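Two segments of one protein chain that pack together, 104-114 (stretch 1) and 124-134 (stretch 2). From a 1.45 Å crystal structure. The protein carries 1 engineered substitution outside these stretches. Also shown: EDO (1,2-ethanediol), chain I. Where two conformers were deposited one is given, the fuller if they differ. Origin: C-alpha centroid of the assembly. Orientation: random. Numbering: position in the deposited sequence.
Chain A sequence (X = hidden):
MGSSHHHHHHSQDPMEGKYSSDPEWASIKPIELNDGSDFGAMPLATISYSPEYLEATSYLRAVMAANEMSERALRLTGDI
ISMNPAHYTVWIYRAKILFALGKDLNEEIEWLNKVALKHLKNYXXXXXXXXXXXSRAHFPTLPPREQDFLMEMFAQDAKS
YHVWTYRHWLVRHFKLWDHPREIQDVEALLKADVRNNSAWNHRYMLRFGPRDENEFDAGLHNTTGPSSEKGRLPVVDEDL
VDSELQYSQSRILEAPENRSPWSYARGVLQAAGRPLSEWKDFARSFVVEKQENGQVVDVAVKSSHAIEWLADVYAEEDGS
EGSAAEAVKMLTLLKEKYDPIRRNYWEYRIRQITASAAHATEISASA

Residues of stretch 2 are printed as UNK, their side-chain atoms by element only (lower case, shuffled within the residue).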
# COMPACT_ATOMS: atom_id res chain seq x y z
N ASP A 104 -35.76 -2.44 -2.32
CA ASP A 104 -35.69 -0.97 -2.18
C ASP A 104 -34.27 -0.63 -1.68
O ASP A 104 -33.88 -0.96 -0.55
CB ASP A 104 -36.74 -0.57 -1.12
CG ASP A 104 -36.85 0.94 -0.90
OD1 ASP A 104 -35.82 1.65 -0.90
OD2 ASP A 104 -37.99 1.45 -0.76
N LEU A 105 -33.52 0.05 -2.53
CA LEU A 105 -32.13 0.33 -2.13
C LEU A 105 -32.04 1.56 -1.27
O LEU A 105 -30.96 1.73 -0.62
CB LEU A 105 -31.26 0.47 -3.38
CG LEU A 105 -31.21 -0.78 -4.30
CD1 LEU A 105 -30.18 -0.60 -5.40
CD2 LEU A 105 -30.98 -2.09 -3.53
N ASN A 106 -33.06 2.40 -1.18
CA ASN A 106 -33.06 3.44 -0.16
C ASN A 106 -33.04 2.80 1.20
O ASN A 106 -32.30 3.26 2.11
CB ASN A 106 -34.31 4.34 -0.23
CG ASN A 106 -34.36 5.16 -1.48
OD1 ASN A 106 -33.33 5.64 -1.96
ND2 ASN A 106 -35.57 5.34 -2.04
N GLU A 107 -33.84 1.75 1.38
CA GLU A 107 -33.85 1.04 2.66
C GLU A 107 -32.53 0.30 2.91
O GLU A 107 -32.04 0.26 4.05
CB GLU A 107 -35.04 0.07 2.74
CG GLU A 107 -36.33 0.84 2.89
CD GLU A 107 -37.54 -0.05 2.91
OE1 GLU A 107 -37.39 -1.29 2.69
OE2 GLU A 107 -38.66 0.52 3.12
N GLU A 108 -31.93 -0.24 1.86
CA GLU A 108 -30.62 -0.85 2.00
C GLU A 108 -29.58 0.18 2.44
O GLU A 108 -28.74 -0.17 3.32
CB GLU A 108 -30.18 -1.56 0.70
CG GLU A 108 -28.75 -2.15 0.76
CD GLU A 108 -28.55 -3.39 1.65
OE1 GLU A 108 -29.49 -3.83 2.37
OE2 GLU A 108 -27.41 -3.95 1.66
N ILE A 109 -29.58 1.37 1.86
CA ILE A 109 -28.62 2.38 2.32
C ILE A 109 -28.85 2.74 3.78
O ILE A 109 -27.87 2.87 4.53
CB ILE A 109 -28.65 3.62 1.42
CG1 ILE A 109 -28.05 3.30 0.02
CG2 ILE A 109 -27.96 4.81 2.08
CD1 ILE A 109 -26.51 3.21 -0.01
N GLU A 110 -30.09 2.86 4.23
CA GLU A 110 -30.27 3.19 5.64
C GLU A 110 -29.75 2.06 6.54
O GLU A 110 -29.15 2.33 7.60
CB GLU A 110 -31.75 3.55 5.89
CG GLU A 110 -32.17 4.79 5.09
CD GLU A 110 -31.41 6.08 5.49
OE1 GLU A 110 -31.49 6.44 6.70
OE2 GLU A 110 -30.73 6.70 4.63
N TRP A 111 -29.90 0.80 6.13
CA TRP A 111 -29.29 -0.32 6.89
C TRP A 111 -27.74 -0.23 6.82
O TRP A 111 -27.05 -0.37 7.86
CB TRP A 111 -29.77 -1.64 6.30
CG TRP A 111 -29.07 -2.82 6.85
CD1 TRP A 111 -29.36 -3.49 8.02
CD2 TRP A 111 -27.95 -3.51 6.27
NE1 TRP A 111 -28.47 -4.56 8.20
CE2 TRP A 111 -27.62 -4.59 7.13
CE3 TRP A 111 -27.22 -3.34 5.10
CZ2 TRP A 111 -26.57 -5.47 6.85
CZ3 TRP A 111 -26.18 -4.21 4.82
CH2 TRP A 111 -25.85 -5.25 5.71
N LEU A 112 -27.19 0.01 5.63
CA LEU A 112 -25.74 0.06 5.45
C LEU A 112 -25.14 1.18 6.30
O LEU A 112 -24.06 1.00 6.88
CB LEU A 112 -25.45 0.30 3.96
CG LEU A 112 -23.94 0.24 3.64
CD1 LEU A 112 -23.31 -1.12 3.95
CD2 LEU A 112 -23.77 0.62 2.15
N ASN A 113 -25.84 2.31 6.42
CA ASN A 113 -25.31 3.40 7.24
C ASN A 113 -25.08 2.93 8.69
O ASN A 113 -24.10 3.32 9.33
CB ASN A 113 -26.30 4.55 7.32
CG ASN A 113 -26.42 5.33 6.04
OD1 ASN A 113 -25.63 5.17 5.10
ND2 ASN A 113 -27.46 6.16 5.96
N LYS A 114 -25.99 2.13 9.22
CA LYS A 114 -25.81 1.61 10.58
C LYS A 114 -24.61 0.69 10.71
O LYS A 114 -23.88 0.72 11.71
CB LYS A 114 -27.11 0.84 11.01
CG LYS A 114 -28.32 1.78 11.11
CD LYS A 114 -29.63 0.98 11.21
CE LYS A 114 -30.86 1.80 10.73
NZ LYS A 114 -32.24 1.15 10.81
N UNK A 124 -15.34 -3.65 2.38
CA UNK A 124 -16.56 -4.21 1.84
C UNK A 124 -17.67 -3.20 2.01
O UNK A 124 -18.44 -3.00 1.07
c UNK A 124 -16.05 -6.70 2.28
c UNK A 124 -16.92 -5.47 2.64
n UNK A 124 -13.69 -6.73 1.83
c UNK A 124 -14.64 -6.55 2.75
o UNK A 124 -14.40 -6.29 3.93
N UNK A 125 -17.76 -2.55 3.18
CA UNK A 125 -18.94 -1.71 3.40
C UNK A 125 -18.96 -0.54 2.40
O UNK A 125 -20.01 -0.10 1.90
c UNK A 125 -19.61 0.18 5.08
c UNK A 125 -19.23 -2.22 5.84
c UNK A 125 -18.83 -1.12 4.86
c UNK A 125 -18.77 -1.83 7.31
N UNK A 126 -17.79 -0.02 2.07
CA UNK A 126 -17.68 1.13 1.19
C UNK A 126 -17.68 0.75 -0.28
O UNK A 126 -18.21 1.50 -1.10
c UNK A 126 -16.48 2.03 1.60
c UNK A 126 -19.38 5.68 4.22
c UNK A 126 -17.71 3.71 3.16
c UNK A 126 -16.83 2.61 2.94
c UNK A 126 -16.50 2.13 4.20
n UNK A 126 -17.19 2.84 5.17
c UNK A 126 -18.77 4.81 5.09
c UNK A 126 -17.93 3.82 4.54
c UNK A 126 -19.18 5.56 2.81
c UNK A 126 -18.36 4.60 2.29
N UNK A 127 -17.17 -0.44 -0.60
CA UNK A 127 -17.38 -0.99 -1.94
C UNK A 127 -18.89 -1.27 -2.17
O UNK A 127 -19.45 -0.90 -3.21
c UNK A 127 -16.82 -2.77 -3.59
n UNK A 127 -16.49 -2.05 -4.71
c UNK A 127 -17.44 -3.89 -4.02
n UNK A 127 -17.46 -3.84 -5.40
c UNK A 127 -16.56 -2.25 -2.22
c UNK A 127 -16.89 -2.71 -5.79
N UNK A 128 -19.58 -1.85 -1.17
CA UNK A 128 -21.00 -2.18 -1.31
C UNK A 128 -21.77 -0.89 -1.54
O UNK A 128 -22.70 -0.84 -2.36
c UNK A 128 -22.86 -3.40 -0.12
c UNK A 128 -24.47 -4.78 -0.72
n UNK A 128 -23.18 -4.50 -0.89
c UNK A 128 -23.98 -3.06 0.57
n UNK A 128 -24.99 -3.92 0.17
c UNK A 128 -21.47 -2.87 -0.03
N UNK A 129 -21.41 0.18 -0.85
CA UNK A 129 -22.11 1.47 -1.03
C UNK A 129 -21.99 1.93 -2.49
O UNK A 129 -22.97 2.40 -3.10
c UNK A 129 -21.91 4.80 0.96
n UNK A 129 -22.97 5.73 1.40
n UNK A 129 -24.79 6.39 2.66
c UNK A 129 -21.55 2.54 -0.09
c UNK A 129 -22.50 3.74 0.01
n UNK A 129 -23.60 4.46 3.25
c UNK A 129 -23.78 5.52 2.44
N UNK A 130 -20.80 1.80 -3.06
CA UNK A 130 -20.58 2.21 -4.45
C UNK A 130 -21.38 1.31 -5.44
O UNK A 130 -22.00 1.81 -6.40
c UNK A 130 -17.19 2.38 -6.45
c UNK A 130 -19.09 2.07 -4.76
c UNK A 130 -18.72 2.43 -6.21
n UNK A 130 -16.81 1.96 -7.63
o UNK A 130 -16.37 2.69 -5.54
N UNK A 131 -21.44 0.02 -5.14
CA UNK A 131 -22.24 -0.92 -5.97
C UNK A 131 -23.70 -0.46 -5.98
O UNK A 131 -24.32 -0.42 -7.05
c UNK A 131 -22.08 -2.38 -5.42
c UNK A 131 -23.07 -3.34 -6.09
c UNK A 131 -20.63 -2.82 -5.67
N UNK A 132 -24.25 -0.13 -4.82
CA UNK A 132 -25.64 0.27 -4.76
C UNK A 132 -25.87 1.62 -5.39
O UNK A 132 -26.78 1.79 -6.23
c UNK A 132 -26.30 -0.51 -0.96
c UNK A 132 -26.09 0.37 -3.31
c UNK A 132 -26.93 -1.96 -2.96
c UNK A 132 -26.00 -0.90 -2.45
N UNK A 133 -25.04 2.61 -5.02
CA UNK A 133 -25.28 3.97 -5.43
C UNK A 133 -25.02 4.20 -6.93
O UNK A 133 -25.55 5.16 -7.54
c UNK A 133 -24.31 4.86 -4.62
c UNK A 133 -26.18 6.23 -2.49
c UNK A 133 -24.60 6.39 -4.74
s UNK A 133 -26.21 6.89 -4.12
N UNK A 134 -24.29 3.30 -7.54
CA UNK A 134 -24.03 3.39 -8.97
C UNK A 134 -25.27 3.05 -9.81
O UNK A 134 -25.24 3.23 -11.04
o UNK A 134 -23.25 1.11 -9.25
c UNK A 134 -22.87 2.45 -9.37
C1 EDO I . -20.16 -1.03 -9.63
O1 EDO I . -19.05 -1.89 -9.85
C2 EDO I . -19.65 0.17 -8.86
O2 EDO I . -18.49 0.73 -9.48

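Position 124 carries three side-chain carbons, the third bearing one oxygen and one nitrogen, and its side chain is out of reach of stretch 1: a terminal amide on a two-carbon spacer, Gln124. Position 125 has four carbons forked at the first, one arm two carbons long, and the one-carbon arm touches a methyl of Leu112. That beta-branch defines Ile125: CG2 lies 4.1 Å from Leu112 CD1, while its backbone O is 3.8 Å from Leu112 CD2.

At 126 one carbon leads to fused five- and six-membered rings holding eight carbons and one nitrogen, the indole of Trp126; its CA-to-CB bond points away from stretch 1. Position 127 shows one carbon and a five-membered ring of three carbons and two nitrogens, an imidazole out of reach of stretch 1: His127. Position 128 repeats that composition but its CA-to-CB bond points toward stretch 1, and one ring nitrogen meets a carboxylate. This is His128: NE2 donates to Glu108 OE2 at 2.8 Å with an N-H...acceptor angle of 160°, and the oxygen lies near the ring plane, as a good imidazole donor requires.

Position 129 has three carbons, a nitrogen, then a carbon carrying two more nitrogens, both of which meet Asn113 OD1. Such a guanidinium marks Arg129. Its chi1 to chi3 are all t, and the extended chain brings NH1 to 2.8 Å and NH2 to 2.9 Å from Asn113 OD1, so one oxygen accepts both hydrogen bonds at the guanidinium edge. Ile109 CD1 covers one face.

Position 130, three carbons ending in one oxygen and one nitrogen, is Gln130; its CA-to-CB bond points away from stretch 1, and NE2 donates to ethanediol O2 at 2.8 Å. Position 131, one carbon carrying two others, is Val131, out of reach. Position 132 has four carbons forked at the second, its branch ends touching Leu105, Glu108 and Ile109, hence Leu132; CD1 approaches Glu108 CG at 3.4 Å and Ile109 CD1 at 3.8 Å, and CD2 lies 4.1 Å from Leu105 CD2. Position 133, an unbranched run of two carbons, sulfur and a terminal carbon that meets Ile109 CD1, is Met133; CE lies 3.9 Å from Ile109 CD1. Position 134, one carbon and one oxygen, is Ser134; its OG donates to Val131 O at 2.9 Å.

The helices run nearly antiparallel, at 165° with axes 10.7 Å apart at closest approach, and the two stretches bury 516 Å², both sides summed. Two knobs interlock: Leu112 sits among Ile125, His128, Arg129 and Leu132, and Leu132 among Leu105, Glu108, Ile109 and Leu112. Leu112 CD2 and Leu132 CD1 meet at 4.2 Å, joining the knobs, while the Glu108–His128 and Asn113–Arg129 hydrogen bonds add directional links to the apolar packing.

Stretch 2 124-134: QIWHHRQVLMS
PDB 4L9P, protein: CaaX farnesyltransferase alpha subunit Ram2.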